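Local coordinates for staphylococcal nuclease domain-containing protein 1 (Drosophila melanogaster, PDB 2WAC) that cleaves both DNA and RNA as an endonuclease of the RNA-silencing machinery and, through its Tudor domain, binds peptides carrying symmetrically dimethylated arginine, at residues 47-52 / 96-101; 52-58 / 70-76; 59-63 / 90-94; 115-119 / 158-163. All coordinates share one frame; numbering follows the deposited sequence.

Interaction 1: 47-52 / 96-101; sequences AGSYTP and TNRLAA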
loop_
_atom_site.group_PDB
_atom_site.type_symbol
_atom_site.label_atom_id
_atom_site.label_comp_id
_atom_site.label_asym_id
_atom_site.label_seq_id
_atom_site.Cartn_x
_atom_site.Cartn_y
_atom_site.Cartn_z
ATOM N N ALA A 47 -0.830 27.736 -13.170
ATOM C CA ALA A 47 0.254 27.347 -12.267
ATOM C C ALA A 47 0.624 28.471 -11.296
ATOM O O ALA A 47 0.828 29.616 -11.706
ATOM C CB ALA A 47 1.475 26.895 -13.061
ATOM N N GLY A 48 0.687 28.132 -10.011
ATOM C CA GLY A 48 1.090 29.075 -8.967
ATOM C C GLY A 48 -0.038 29.861 -8.321
ATOM O O GLY A 48 0.201 30.656 -7.408
ATOM N N SER A 49 -1.265 29.649 -8.793
ATOM C CA SER A 49 -2.432 30.363 -8.265
ATOM C C SER A 49 -3.051 29.663 -7.051
ATOM O O SER A 49 -3.910 30.229 -6.370
ATOM C CB SER A 49 -3.481 30.576 -9.361
ATOM O OG SER A 49 -3.935 29.344 -9.889
ATOM N N TYR A 50 -2.605 28.437 -6.787
ATOM C CA TYR A 50 -3.084 27.653 -5.650
ATOM C C TYR A 50 -1.943 27.319 -4.686
ATOM O O TYR A 50 -0.855 26.918 -5.108
ATOM C CB TYR A 50 -3.766 26.367 -6.141
ATOM C CG TYR A 50 -4.388 25.511 -5.051
ATOM C CD1 TYR A 50 -5.690 25.748 -4.609
ATOM C CD2 TYR A 50 -3.678 24.458 -4.474
ATOM C CE1 TYR A 50 -6.267 24.964 -3.610
ATOM C CE2 TYR A 50 -4.245 23.670 -3.474
ATOM C CZ TYR A 50 -5.540 23.927 -3.048
ATOM O OH TYR A 50 -6.107 23.151 -2.062
ATOM N N THR A 51 -2.204 27.508 -3.395
ATOM C CA THR A 51 -1.334 27.003 -2.337
ATOM C C THR A 51 -2.208 26.282 -1.301
ATOM O O THR A 51 -3.275 26.784 -0.932
ATOM C CB THR A 51 -0.443 28.118 -1.702
ATOM O OG1 THR A 51 0.615 27.525 -0.933
ATOM C CG2 THR A 51 -1.251 29.061 -0.824
ATOM N N PRO A 52 -1.776 25.089 -0.857
ATOM C CA PRO A 52 -2.611 24.275 0.017
ATOM C C PRO A 52 -2.370 24.474 1.512
ATOM O O PRO A 52 -1.333 25.004 1.919
ATOM C CB PRO A 52 -2.221 22.850 -0.379
ATOM C CG PRO A 52 -0.809 22.965 -0.921
ATOM C CD PRO A 52 -0.499 24.418 -1.163
ATOM N N THR A 96 4.204 23.383 -5.220
ATOM C CA THR A 96 2.779 23.693 -5.066
ATOM C C THR A 96 2.148 24.274 -6.336
ATOM O O THR A 96 0.922 24.269 -6.474
ATOM C CB THR A 96 2.520 24.652 -3.881
ATOM O OG1 THR A 96 3.285 25.849 -4.061
ATOM C CG2 THR A 96 2.911 24.004 -2.562
ATOM N N ASN A 97 2.975 24.767 -7.258
ATOM C CA ASN A 97 2.468 25.219 -8.559
ATOM C C ASN A 97 1.988 24.079 -9.471
ATOM O O ASN A 97 1.434 24.325 -10.542
ATOM C CB ASN A 97 3.447 26.179 -9.274
ATOM C CG ASN A 97 4.789 25.541 -9.612
ATOM O OD1 ASN A 97 4.877 24.357 -9.931
ATOM N ND2 ASN A 97 5.844 26.346 -9.563
ATOM N N ARG A 98 2.193 22.837 -9.028
ATOM C CA ARG A 98 1.660 21.656 -9.712
ATOM C C ARG A 98 0.426 21.102 -8.992
ATOM O O ARG A 98 -0.011 19.974 -9.246
ATOM C CB ARG A 98 2.739 20.579 -9.854
ATOM C CG ARG A 98 3.817 20.924 -10.868
ATOM C CD ARG A 98 4.890 19.855 -10.934
ATOM N NE ARG A 98 4.439 18.647 -11.628
ATOM C CZ ARG A 98 4.625 18.402 -12.923
ATOM N NH1 ARG A 98 5.252 19.278 -13.700
ATOM N NH2 ARG A 98 4.177 17.270 -13.444
ATOM N N LEU A 99 -0.124 21.912 -8.091
ATOM C CA LEU A 99 -1.354 21.579 -7.386
ATOM C C LEU A 99 -2.467 22.530 -7.795
ATOM O O LEU A 99 -2.228 23.716 -8.029
ATOM C CB LEU A 99 -1.151 21.638 -5.867
ATOM C CG LEU A 99 0.010 20.844 -5.252
ATOM C CD1 LEU A 99 0.097 21.088 -3.756
ATOM C CD2 LEU A 99 -0.103 19.356 -5.540
ATOM N N ALA A 100 -3.680 21.998 -7.885
ATOM C CA ALA A 100 -4.860 22.801 -8.176
ATOM C C ALA A 100 -6.017 22.349 -7.298
ATOM O O ALA A 100 -5.988 21.247 -6.737
ATOM C CB ALA A 100 -5.228 22.687 -9.647
ATOM N N ALA A 101 -7.028 23.205 -7.167
ATOM C CA ALA A 101 -8.253 22.834 -6.471
ATOM C C ALA A 101 -8.929 21.705 -7.238
ATOM O O ALA A 101 -9.100 21.783 -8.459
ATOM C CB ALA A 101 -9.183 24.033 -6.341
HETATM O O HOH W 1 -0.750 26.328 -8.089
HETATM O O HOH W 2 1.758 27.475 -5.668
HETATM O O HOH W 3 3.411 27.506 -1.618
#
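Ala-47 opens the contact by resting its CB 3.6 Å from the carbonyl O of Asn-97. Next to it, the backbone of Gly-48 runs close over the side-chain root of Asn-97, with Gly-48 N 3.5 Å from Asn-97 CB. Gly-48 has a positive phi (91°), where a CB would jam against the preceding carbonyl O. The amide of Tyr-50 reaches the other segment through a water, which accepts from Tyr-50 N and donates to Leu-99 O.

Tyr-50 supplies the main side chain. Its CG stands anti to the backbone N (chi1 -176°), which lays the ring along the strand formed by residues 99-101. One ring face receives the peptide link between Ala-100 and Ala-101: Ala-100 C sits over the ring centre, 4.1 Å above the plane, and Ala-101 N lies nearer the rim. Beside this, Tyr-50 CD2 touches Leu-99 CB, and CE1 touches Ala-101 CB at 4.1 Å. The loop that leads from helix 26-42 into strand 57-61 is thereby laid against 99-101, an outermost strand of the antiparallel sheet of the Tudor domain, whose family belongs to the SH3 clan.

No direct hydrogen bond joins the segments, and water takes that role again further along. A second molecule donates to Tyr-50 O and is hydrogen-bonded to Thr-96 OG1, while a third links that hydroxyl with Thr-51 OG1; Thr-96 OG1 is also bonded to Ser-79 O. Pro-52 finishes the segment on apolar ground. Its CD meets the methyl CG2 of Thr-96 at 3.7 Å, and its CG approaches Leu-99 CD1 to 3.5 Å, the two side chains crossing at about a right angle.

Interaction 2: 52-58 / 70-76; sequences PKRGDLV and RAKVERV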
loop_
_atom_site.group_PDB
_atom_site.type_symbol
_atom_site.label_atom_id
_atom_site.label_comp_id
_atom_site.label_asym_id
_atom_site.label_seq_id
_atom_site.Cartn_x
_atom_site.Cartn_y
_atom_site.Cartn_z
ATOM N N PRO A 52 -1.776 25.089 -0.857
ATOM C CA PRO A 52 -2.611 24.275 0.017
ATOM C C PRO A 52 -2.370 24.474 1.512
ATOM O O PRO A 52 -1.333 25.004 1.919
ATOM C CB PRO A 52 -2.221 22.850 -0.379
ATOM C CG PRO A 52 -0.809 22.965 -0.921
ATOM C CD PRO A 52 -0.499 24.418 -1.163
ATOM N N LYS A 53 -3.355 24.068 2.310
ATOM C CA LYS A 53 -3.168 23.830 3.734
ATOM C C LYS A 53 -2.935 22.335 3.889
ATOM O O LYS A 53 -3.393 21.553 3.053
ATOM C CB LYS A 53 -4.415 24.237 4.527
ATOM C CG LYS A 53 -4.729 25.727 4.516
ATOM C CD LYS A 53 -5.955 26.035 5.370
ATOM C CE LYS A 53 -6.310 27.512 5.317
ATOM N NZ LYS A 53 -7.499 27.824 6.167
ATOM N N ARG A 54 -2.239 21.935 4.948
ATOM C CA ARG A 54 -2.125 20.521 5.291
ATOM C C ARG A 54 -3.499 19.872 5.430
ATOM O O ARG A 54 -4.345 20.351 6.186
ATOM C CB ARG A 54 -1.326 20.345 6.584
ATOM C CG ARG A 54 -1.666 21.358 7.666
ATOM C CD ARG A 54 -0.549 21.468 8.690
ATOM N NE ARG A 54 -0.625 22.713 9.451
ATOM C CZ ARG A 54 0.337 23.629 9.481
ATOM N NH1 ARG A 54 1.454 23.445 8.791
ATOM N NH2 ARG A 54 0.182 24.732 10.201
ATOM N N GLY A 55 -3.718 18.783 4.699
ATOM C CA GLY A 55 -5.000 18.078 4.746
ATOM C C GLY A 55 -5.910 18.275 3.547
ATOM O O GLY A 55 -6.867 17.520 3.365
ATOM N N ASP A 56 -5.619 19.290 2.735
ATOM C CA ASP A 56 -6.418 19.602 1.548
ATOM C C ASP A 56 -6.459 18.442 0.553
ATOM O O ASP A 56 -5.443 17.783 0.314
ATOM C CB ASP A 56 -5.873 20.855 0.850
ATOM C CG ASP A 56 -6.250 22.149 1.563
ATOM O OD1 ASP A 56 -6.882 22.098 2.638
ATOM O OD2 ASP A 56 -5.912 23.229 1.034
ATOM N N LEU A 57 -7.639 18.189 -0.009
ATOM C CA LEU A 57 -7.774 17.254 -1.124
ATOM C C LEU A 57 -7.653 18.042 -2.426
ATOM O O LEU A 57 -8.417 18.980 -2.665
ATOM C CB LEU A 57 -9.106 16.499 -1.060
ATOM C CG LEU A 57 -9.356 15.374 -2.075
ATOM C CD1 LEU A 57 -8.367 14.220 -1.916
ATOM C CD2 LEU A 57 -10.785 14.866 -1.962
ATOM N N VAL A 58 -6.686 17.660 -3.255
ATOM C CA VAL A 58 -6.328 18.438 -4.442
ATOM C C VAL A 58 -6.238 17.598 -5.715
ATOM O O VAL A 58 -6.346 16.368 -5.682
ATOM C CB VAL A 58 -4.967 19.177 -4.252
ATOM C CG1 VAL A 58 -5.048 20.196 -3.125
ATOM C CG2 VAL A 58 -3.826 18.189 -4.010
ATOM N N ARG A 70 -5.973 12.559 -8.201
ATOM C CA ARG A 70 -6.500 12.975 -6.899
ATOM C C ARG A 70 -5.413 12.785 -5.845
ATOM O O ARG A 70 -4.729 11.757 -5.831
ATOM C CB ARG A 70 -7.746 12.171 -6.513
ATOM C CG ARG A 70 -8.919 12.297 -7.471
ATOM C CD ARG A 70 -10.236 11.958 -6.785
ATOM N NE ARG A 70 -10.294 10.582 -6.290
ATOM C CZ ARG A 70 -11.261 10.097 -5.516
ATOM N NH1 ARG A 70 -12.268 10.873 -5.129
ATOM N NH2 ARG A 70 -11.222 8.830 -5.121
ATOM N N ALA A 71 -5.245 13.774 -4.972
ATOM C CA ALA A 71 -4.166 13.736 -3.989
ATOM C C ALA A 71 -4.536 14.413 -2.676
ATOM O O ALA A 71 -5.302 15.374 -2.656
ATOM C CB ALA A 71 -2.894 14.356 -4.570
ATOM N N LYS A 72 -3.986 13.893 -1.582
ATOM C CA LYS A 72 -4.143 14.499 -0.267
ATOM C C LYS A 72 -2.841 15.193 0.109
ATOM O O LYS A 72 -1.770 14.591 0.034
ATOM C CB LYS A 72 -4.500 13.428 0.767
ATOM C CG LYS A 72 -4.593 13.910 2.212
ATOM C CD LYS A 72 -4.878 12.733 3.129
ATOM C CE LYS A 72 -4.526 13.031 4.573
ATOM N NZ LYS A 72 -4.694 11.816 5.425
ATOM N N VAL A 73 -2.935 16.462 0.493
ATOM C CA VAL A 73 -1.773 17.198 0.971
ATOM C C VAL A 73 -1.492 16.795 2.416
ATOM O O VAL A 73 -2.313 17.028 3.306
ATOM C CB VAL A 73 -1.968 18.730 0.863
ATOM C CG1 VAL A 73 -0.764 19.456 1.430
ATOM C CG2 VAL A 73 -2.197 19.142 -0.586
ATOM N N GLU A 74 -0.336 16.178 2.639
ATOM C CA GLU A 74 0.036 15.709 3.973
ATOM C C GLU A 74 0.925 16.693 4.737
ATOM O O GLU A 74 0.838 16.787 5.962
ATOM C CB GLU A 74 0.681 14.327 3.895
ATOM C CG GLU A 74 -0.302 13.226 3.500
ATOM C CD GLU A 74 0.236 11.839 3.751
ATOM O OE1 GLU A 74 1.444 11.716 4.050
ATOM O OE2 GLU A 74 -0.546 10.871 3.650
ATOM N N ARG A 75 1.774 17.417 4.011
ATOM C CA ARG A 75 2.638 18.441 4.596
ATOM C C ARG A 75 2.886 19.533 3.561
ATOM O O ARG A 75 3.080 19.240 2.381
ATOM C CB ARG A 75 3.971 17.824 5.046
ATOM C CG ARG A 75 4.840 18.725 5.934
ATOM C CD ARG A 75 6.184 18.072 6.275
ATOM N NE ARG A 75 6.027 16.846 7.063
ATOM C CZ ARG A 75 7.028 16.076 7.487
ATOM N NH1 ARG A 75 8.289 16.390 7.209
ATOM N NH2 ARG A 75 6.765 14.985 8.192
ATOM N N VAL A 76 2.858 20.791 3.998
ATOM C CA VAL A 76 3.266 21.910 3.143
ATOM C C VAL A 76 4.476 22.602 3.766
ATOM O O VAL A 76 4.493 22.871 4.968
ATOM C CB VAL A 76 2.126 22.945 2.916
ATOM C CG1 VAL A 76 2.596 24.073 1.998
ATOM C CG2 VAL A 76 0.912 22.285 2.315
HETATM O O HOH W 4 2.539 21.369 6.761
#
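Leu-57 and Lys-72 form an antiparallel non-hydrogen-bonded pair, followed by the hydrogen-bonded pair Val-58 and Ala-71, and ahead of them a type II turn from Lys-53 to Asp-56 stays tied to the same strand. Val-58 N meets Ala-71 O almost straight (2.7 Å, 178°), as Val-73 N does Asp-56 O. Gly-55, at the positive-phi corner of the turn, gives its N to Val-73 O. Asp-56 steadies the turn from within: its OD2 takes Lys-53 N from above the carboxylate plane.

Val-73 lies at the centre of the apolar contact. With CG1 anti to the backbone N (chi1 177°), that methyl faces Lys-53 O, while CG2 packs against Pro-52 CB at 3.7 Å and Val-58 CG2 at 3.9 Å. Pro-52 CG also touches Val-76 CG2 (3.7 Å). An alanine at Val-73 would keep the backbone bonds but would probably open a gap between Pro-52 and Val-58, each losing one of its methyl partners. On the other face of the sheet, Leu-57 CD1 comes 3.4 Å from Ala-71 O.

The two strands, 57-61 and 68-77, form a hairpin of the Tudor domain. Beyond it, strand 80-85 flanks 68-77, where Glu-74 and Arg-75 both face Thr-82 in a classic beta bulge, and Tyr-50 packs on Val-58.

Interaction 3: 59-63 / 90-94; sequences AAQFT and NKETL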
loop_
_atom_site.group_PDB
_atom_site.type_symbol
_atom_site.label_atom_id
_atom_site.label_comp_id
_atom_site.label_asym_id
_atom_site.label_seq_id
_atom_site.Cartn_x
_atom_site.Cartn_y
_atom_site.Cartn_z
ATOM N N ALA A 59 -6.052 18.287 -6.836
ATOM C CA ALA A 59 -5.573 17.662 -8.055
ATOM C C ALA A 59 -4.081 17.953 -8.147
ATOM O O ALA A 59 -3.654 19.104 -8.008
ATOM C CB ALA A 59 -6.304 18.209 -9.260
ATOM N N ALA A 60 -3.292 16.905 -8.353
ATOM C CA ALA A 60 -1.842 17.030 -8.436
ATOM C C ALA A 60 -1.328 16.469 -9.752
ATOM O O ALA A 60 -1.696 15.357 -10.147
ATOM C CB ALA A 60 -1.181 16.319 -7.264
ATOM N N GLN A 61 -0.480 17.244 -10.423
ATOM C CA GLN A 61 0.144 16.819 -11.672
ATOM C C GLN A 61 1.416 16.024 -11.369
ATOM O O GLN A 61 2.466 16.598 -11.059
ATOM C CB GLN A 61 0.443 18.025 -12.569
ATOM C CG GLN A 61 0.629 17.682 -14.048
ATOM C CD GLN A 61 1.123 18.862 -14.874
ATOM O OE1 GLN A 61 1.687 19.817 -14.342
ATOM N NE2 GLN A 61 0.914 18.794 -16.185
ATOM N N PHE A 62 1.289 14.701 -11.448
ATOM C CA PHE A 62 2.368 13.744 -11.182
ATOM C C PHE A 62 3.600 14.084 -12.022
ATOM O O PHE A 62 3.487 14.311 -13.227
ATOM C CB PHE A 62 1.849 12.326 -11.485
ATOM C CG PHE A 62 2.744 11.198 -11.014
ATOM C CD1 PHE A 62 3.616 11.353 -9.939
ATOM C CD2 PHE A 62 2.664 9.951 -11.632
ATOM C CE1 PHE A 62 4.423 10.297 -9.513
ATOM C CE2 PHE A 62 3.457 8.884 -11.207
ATOM C CZ PHE A 62 4.340 9.059 -10.144
ATOM N N THR A 63 4.767 14.137 -11.379
ATOM C CA THR A 63 6.009 14.520 -12.066
ATOM C C THR A 63 6.467 13.490 -13.097
ATOM O O THR A 63 7.232 13.820 -14.004
ATOM C CB THR A 63 7.178 14.806 -11.089
ATOM O OG1 THR A 63 7.457 13.643 -10.298
ATOM C CG2 THR A 63 6.852 15.966 -10.185
ATOM N N ASN A 90 1.142 5.788 -3.805
ATOM C CA ASN A 90 2.454 6.434 -3.812
ATOM C C ASN A 90 2.397 7.877 -3.306
ATOM O O ASN A 90 1.358 8.534 -3.380
ATOM C CB ASN A 90 3.127 6.351 -5.191
ATOM C CG ASN A 90 2.301 6.990 -6.293
ATOM O OD1 ASN A 90 1.100 6.743 -6.412
ATOM N ND2 ASN A 90 2.947 7.805 -7.117
ATOM N N LYS A 91 3.527 8.343 -2.783
ATOM C CA LYS A 91 3.682 9.705 -2.290
ATOM C C LYS A 91 4.836 10.376 -3.017
ATOM O O LYS A 91 5.761 9.699 -3.474
ATOM C CB LYS A 91 4.013 9.698 -0.796
ATOM C CG LYS A 91 2.912 9.242 0.139
ATOM C CD LYS A 91 3.430 9.285 1.574
ATOM C CE LYS A 91 2.341 9.015 2.597
ATOM N NZ LYS A 91 1.924 7.593 2.616
ATOM N N GLU A 92 4.788 11.704 -3.116
ATOM C CA GLU A 92 5.949 12.484 -3.550
ATOM C C GLU A 92 5.934 13.916 -3.011
ATOM O O GLU A 92 4.880 14.452 -2.651
ATOM C CB GLU A 92 6.096 12.485 -5.083
ATOM C CG GLU A 92 5.215 13.490 -5.824
ATOM C CD GLU A 92 5.480 13.525 -7.323
ATOM O OE1 GLU A 92 6.627 13.265 -7.744
ATOM O OE2 GLU A 92 4.538 13.823 -8.084
ATOM N N THR A 93 7.120 14.519 -2.961
ATOM C CA THR A 93 7.267 15.936 -2.650
ATOM C C THR A 93 7.399 16.728 -3.954
ATOM O O THR A 93 8.190 16.380 -4.836
ATOM C CB THR A 93 8.440 16.198 -1.680
ATOM O OG1 THR A 93 8.218 15.466 -0.468
ATOM C CG2 THR A 93 8.556 17.683 -1.344
ATOM N N LEU A 94 6.626 17.808 -4.029
ATOM C CA LEU A 94 6.235 18.439 -5.287
ATOM C C LEU A 94 6.086 19.956 -5.128
ATOM O O LEU A 94 5.565 20.398 -4.107
ATOM C CB LEU A 94 4.868 17.852 -5.686
ATOM C CG LEU A 94 4.418 18.052 -7.123
ATOM C CD1 LEU A 94 5.540 17.619 -8.026
ATOM C CD2 LEU A 94 3.149 17.278 -7.435
#
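A carboxylate gripping the loop that follows strand 57-61 defines this contact, which spans the Tudor sheet between that loop and strand 91-95; the two segments do not pair, and the touching parts, 60-63 and 90-94, run 88° apart. Glu-92 reaches across to Thr-63 with both oxygens. Thr-63 OG1 donates to Glu-92 OE1 at 2.7 Å, on the syn lone pair, and Thr-63 N gives a weak bond of 3.3 Å to Glu-92 OE2. The Glu-92 chain runs extended beyond CG, and this carries the carboxylate out to the other segment.

Glu-92 OE2 also lies 3.2 Å from Phe-62 CD1, at the edge of the ring and near its plane, where the slightly positive ring hydrogens would suit an anion. Ring and carboxylate planes are 66° apart. OE2 is further hydrogen-bonded to Tyr-85 OH, so that the carboxylate is fixed from several sides. A glutamine in place of Glu-92 would probably weaken this grip, since one oxygen would become an NH2 group and either Thr-63 or Tyr-85 would be likely to lose its acceptor.

Pointing against Phe-62, the Asn-90 side chain brings ND2 obliquely to 3.6 Å from Phe-62 CZ. Deeper in, Leu-94 CD2 approaches Gln-61 O (3.7 Å) and, more loosely, Ala-60 CB. Phe-62 and Asn-90 belong to the region, residues 62-90, involved in dimethylarginine binding. Around them, Tyr-85 of strand 80-85 meets the Phe-62 ring with planes at about 60° and touches Asn-90 and Leu-94, while Ala-60 rests on Ala-71 of strand 68-77.

Interaction 4: 115-119 / 158-163; sequences EYALA and PNLATL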
loop_
_atom_site.group_PDB
_atom_site.type_symbol
_atom_site.label_atom_id
_atom_site.label_comp_id
_atom_site.label_asym_id
_atom_site.label_seq_id
_atom_site.Cartn_x
_atom_site.Cartn_y
_atom_site.Cartn_z
ATOM N N GLU A 115 -4.568 1.458 2.598
ATOM C CA GLU A 115 -3.334 0.954 3.199
ATOM C C GLU A 115 -3.593 -0.127 4.250
ATOM O O GLU A 115 -4.520 -0.018 5.053
ATOM C CB GLU A 115 -2.518 2.096 3.810
ATOM C CG GLU A 115 -1.080 1.710 4.149
ATOM C CD GLU A 115 -0.244 2.873 4.659
ATOM O OE1 GLU A 115 -0.799 3.968 4.906
ATOM O OE2 GLU A 115 0.979 2.681 4.817
ATOM N N TYR A 116 -2.756 -1.164 4.229
ATOM C CA TYR A 116 -2.801 -2.248 5.209
ATOM C C TYR A 116 -1.399 -2.569 5.698
ATOM O O TYR A 116 -0.421 -2.305 4.999
ATOM C CB TYR A 116 -3.394 -3.518 4.593
ATOM C CG TYR A 116 -4.784 -3.357 4.038
ATOM C CD1 TYR A 116 -5.903 -3.533 4.853
ATOM C CD2 TYR A 116 -4.987 -3.031 2.695
ATOM C CE1 TYR A 116 -7.186 -3.385 4.349
ATOM C CE2 TYR A 116 -6.271 -2.879 2.180
ATOM C CZ TYR A 116 -7.364 -3.062 3.013
ATOM O OH TYR A 116 -8.639 -2.918 2.517
ATOM N N ALA A 117 -1.307 -3.150 6.890
ATOM C CA ALA A 117 -0.058 -3.731 7.366
ATOM C C ALA A 117 -0.071 -5.221 7.044
ATOM O O ALA A 117 -1.075 -5.896 7.287
ATOM C CB ALA A 117 0.096 -3.510 8.864
ATOM N N LEU A 118 1.027 -5.735 6.488
ATOM C CA LEU A 118 1.143 -7.174 6.242
ATOM C C LEU A 118 1.189 -7.887 7.589
ATOM O O LEU A 118 2.100 -7.667 8.391
ATOM C CB LEU A 118 2.373 -7.509 5.387
ATOM C CG LEU A 118 2.498 -8.936 4.830
ATOM C CD1 LEU A 118 1.379 -9.267 3.844
ATOM C CD2 LEU A 118 3.858 -9.137 4.176
ATOM N N ALA A 119 0.186 -8.727 7.831
ATOM C CA ALA A 119 -0.064 -9.297 9.156
ATOM C C ALA A 119 1.098 -10.115 9.713
ATOM O O ALA A 119 1.597 -11.030 9.055
ATOM C CB ALA A 119 -1.345 -10.126 9.147
ATOM N N PRO A 158 -3.066 1.653 9.653
ATOM C CA PRO A 158 -3.494 0.574 8.751
ATOM C C PRO A 158 -3.837 -0.744 9.456
ATOM O O PRO A 158 -3.100 -1.190 10.337
ATOM C CB PRO A 158 -2.281 0.386 7.834
ATOM C CG PRO A 158 -1.600 1.700 7.845
ATOM C CD PRO A 158 -1.766 2.217 9.239
ATOM N N ASN A 159 -4.961 -1.346 9.070
ATOM C CA ASN A 159 -5.391 -2.634 9.620
ATOM C C ASN A 159 -4.471 -3.774 9.186
ATOM O O ASN A 159 -3.866 -3.715 8.114
ATOM C CB ASN A 159 -6.839 -2.939 9.211
ATOM C CG ASN A 159 -7.839 -1.930 9.765
ATOM O OD1 ASN A 159 -7.578 -1.258 10.763
ATOM N ND2 ASN A 159 -8.995 -1.833 9.120
ATOM N N LEU A 160 -4.359 -4.800 10.029
ATOM C CA LEU A 160 -3.572 -5.996 9.710
ATOM C C LEU A 160 -4.308 -6.869 8.696
ATOM O O LEU A 160 -5.486 -7.179 8.879
ATOM C CB LEU A 160 -3.274 -6.807 10.982
ATOM C CG LEU A 160 -2.017 -6.524 11.816
ATOM C CD1 LEU A 160 -1.919 -5.072 12.280
ATOM C CD2 LEU A 160 -1.960 -7.469 13.015
ATOM N N ALA A 161 -3.609 -7.258 7.630
ATOM C CA ALA A 161 -4.206 -8.070 6.574
ATOM C C ALA A 161 -3.265 -9.156 6.060
ATOM O O ALA A 161 -2.057 -8.937 5.945
ATOM C CB ALA A 161 -4.668 -7.183 5.419
ATOM N N THR A 162 -3.823 -10.325 5.760
ATOM C CA THR A 162 -3.083 -11.348 5.025
ATOM C C THR A 162 -3.397 -11.243 3.536
ATOM O O THR A 162 -4.454 -10.740 3.147
ATOM C CB THR A 162 -3.390 -12.788 5.515
ATOM O OG1 THR A 162 -4.805 -13.016 5.508
ATOM C CG2 THR A 162 -2.833 -13.015 6.920
ATOM N N LEU A 163 -2.461 -11.712 2.714
ATOM C CA LEU A 163 -2.646 -11.785 1.270
ATOM C C LEU A 163 -2.424 -13.214 0.802
ATOM O O LEU A 163 -1.478 -13.878 1.229
ATOM C CB LEU A 163 -1.693 -10.830 0.538
ATOM C CG LEU A 163 -1.847 -9.324 0.770
ATOM C CD1 LEU A 163 -0.785 -8.567 -0.017
ATOM C CD2 LEU A 163 -3.245 -8.829 0.400
HETATM O O HOH W 5 -6.577 -0.465 6.672
#
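The ring of Tyr-116 receives Asn-159 O at its edge, in the ring plane, 3.8 Å from CD1, while the methyl of Ala-161 comes obliquely, with its CB 3.9 Å from the same CD1. Tyr-116 CG stands anti to the carbonyl carbon (chi1 -58°), which swings the ring alongside the partner strand. The extended side chain of Glu-115 lies alongside Pro-158, both pointing the same way, with Pro-158 CG 3.7 Å from Glu-115 CD; Glu-115 OE2 is bonded to Thr-17 OG1.

The backbones pair in parallel. Ala-117 N donates to Asn-159 O, Ala-161 N returns to Ala-117 O at 2.9 Å and 161°, and Ala-119 N reaches Ala-161 O from above the carbonyl plane. Ahead of these bonds, a water bridges Glu-115 O and Asn-159 N. The strand axes diverge by 67°, a strong twist for neighbours. Ala-119 CB sits 3.5 Å from Ala-161 O and also touches Thr-162 CG2.

The mixed sheet is consistent with the staphylococcal nuclease-like domain that accompanies the Tudor domain in this fragment of the longer protein. Within it, strand 113-118 lies between 17-22 and 159-164, and 145-152 flanks the latter. Leu-118 and Leu-163 both pack on Phe-18 and on Phe-137 of helix 127-141.

Overall arrangement
Interactions 1, 2 and 3 all belong to the antiparallel Tudor sheet, whereas interaction 4 lies in the separate mixed sheet, probably of the nuclease-like domain, its centre about 34 Å from that of interaction 1. Interactions 1 and 2 share Pro-52 and meet where Tyr-50 OH probably bonds Asp-56 OD2 (3.1 Å). Interactions 2 and 3 both use strand 57-61. Arg-98 joins interaction 1 to interaction 3 through Gln-61 O. Backbone pairing carries interactions 2 and 4, antiparallel and parallel respectively; the loop contact of interaction 1 relies on water and apolar packing, and interaction 3 on a carboxylate. Each is partly buried, but interaction 4 has no exposed touching residue.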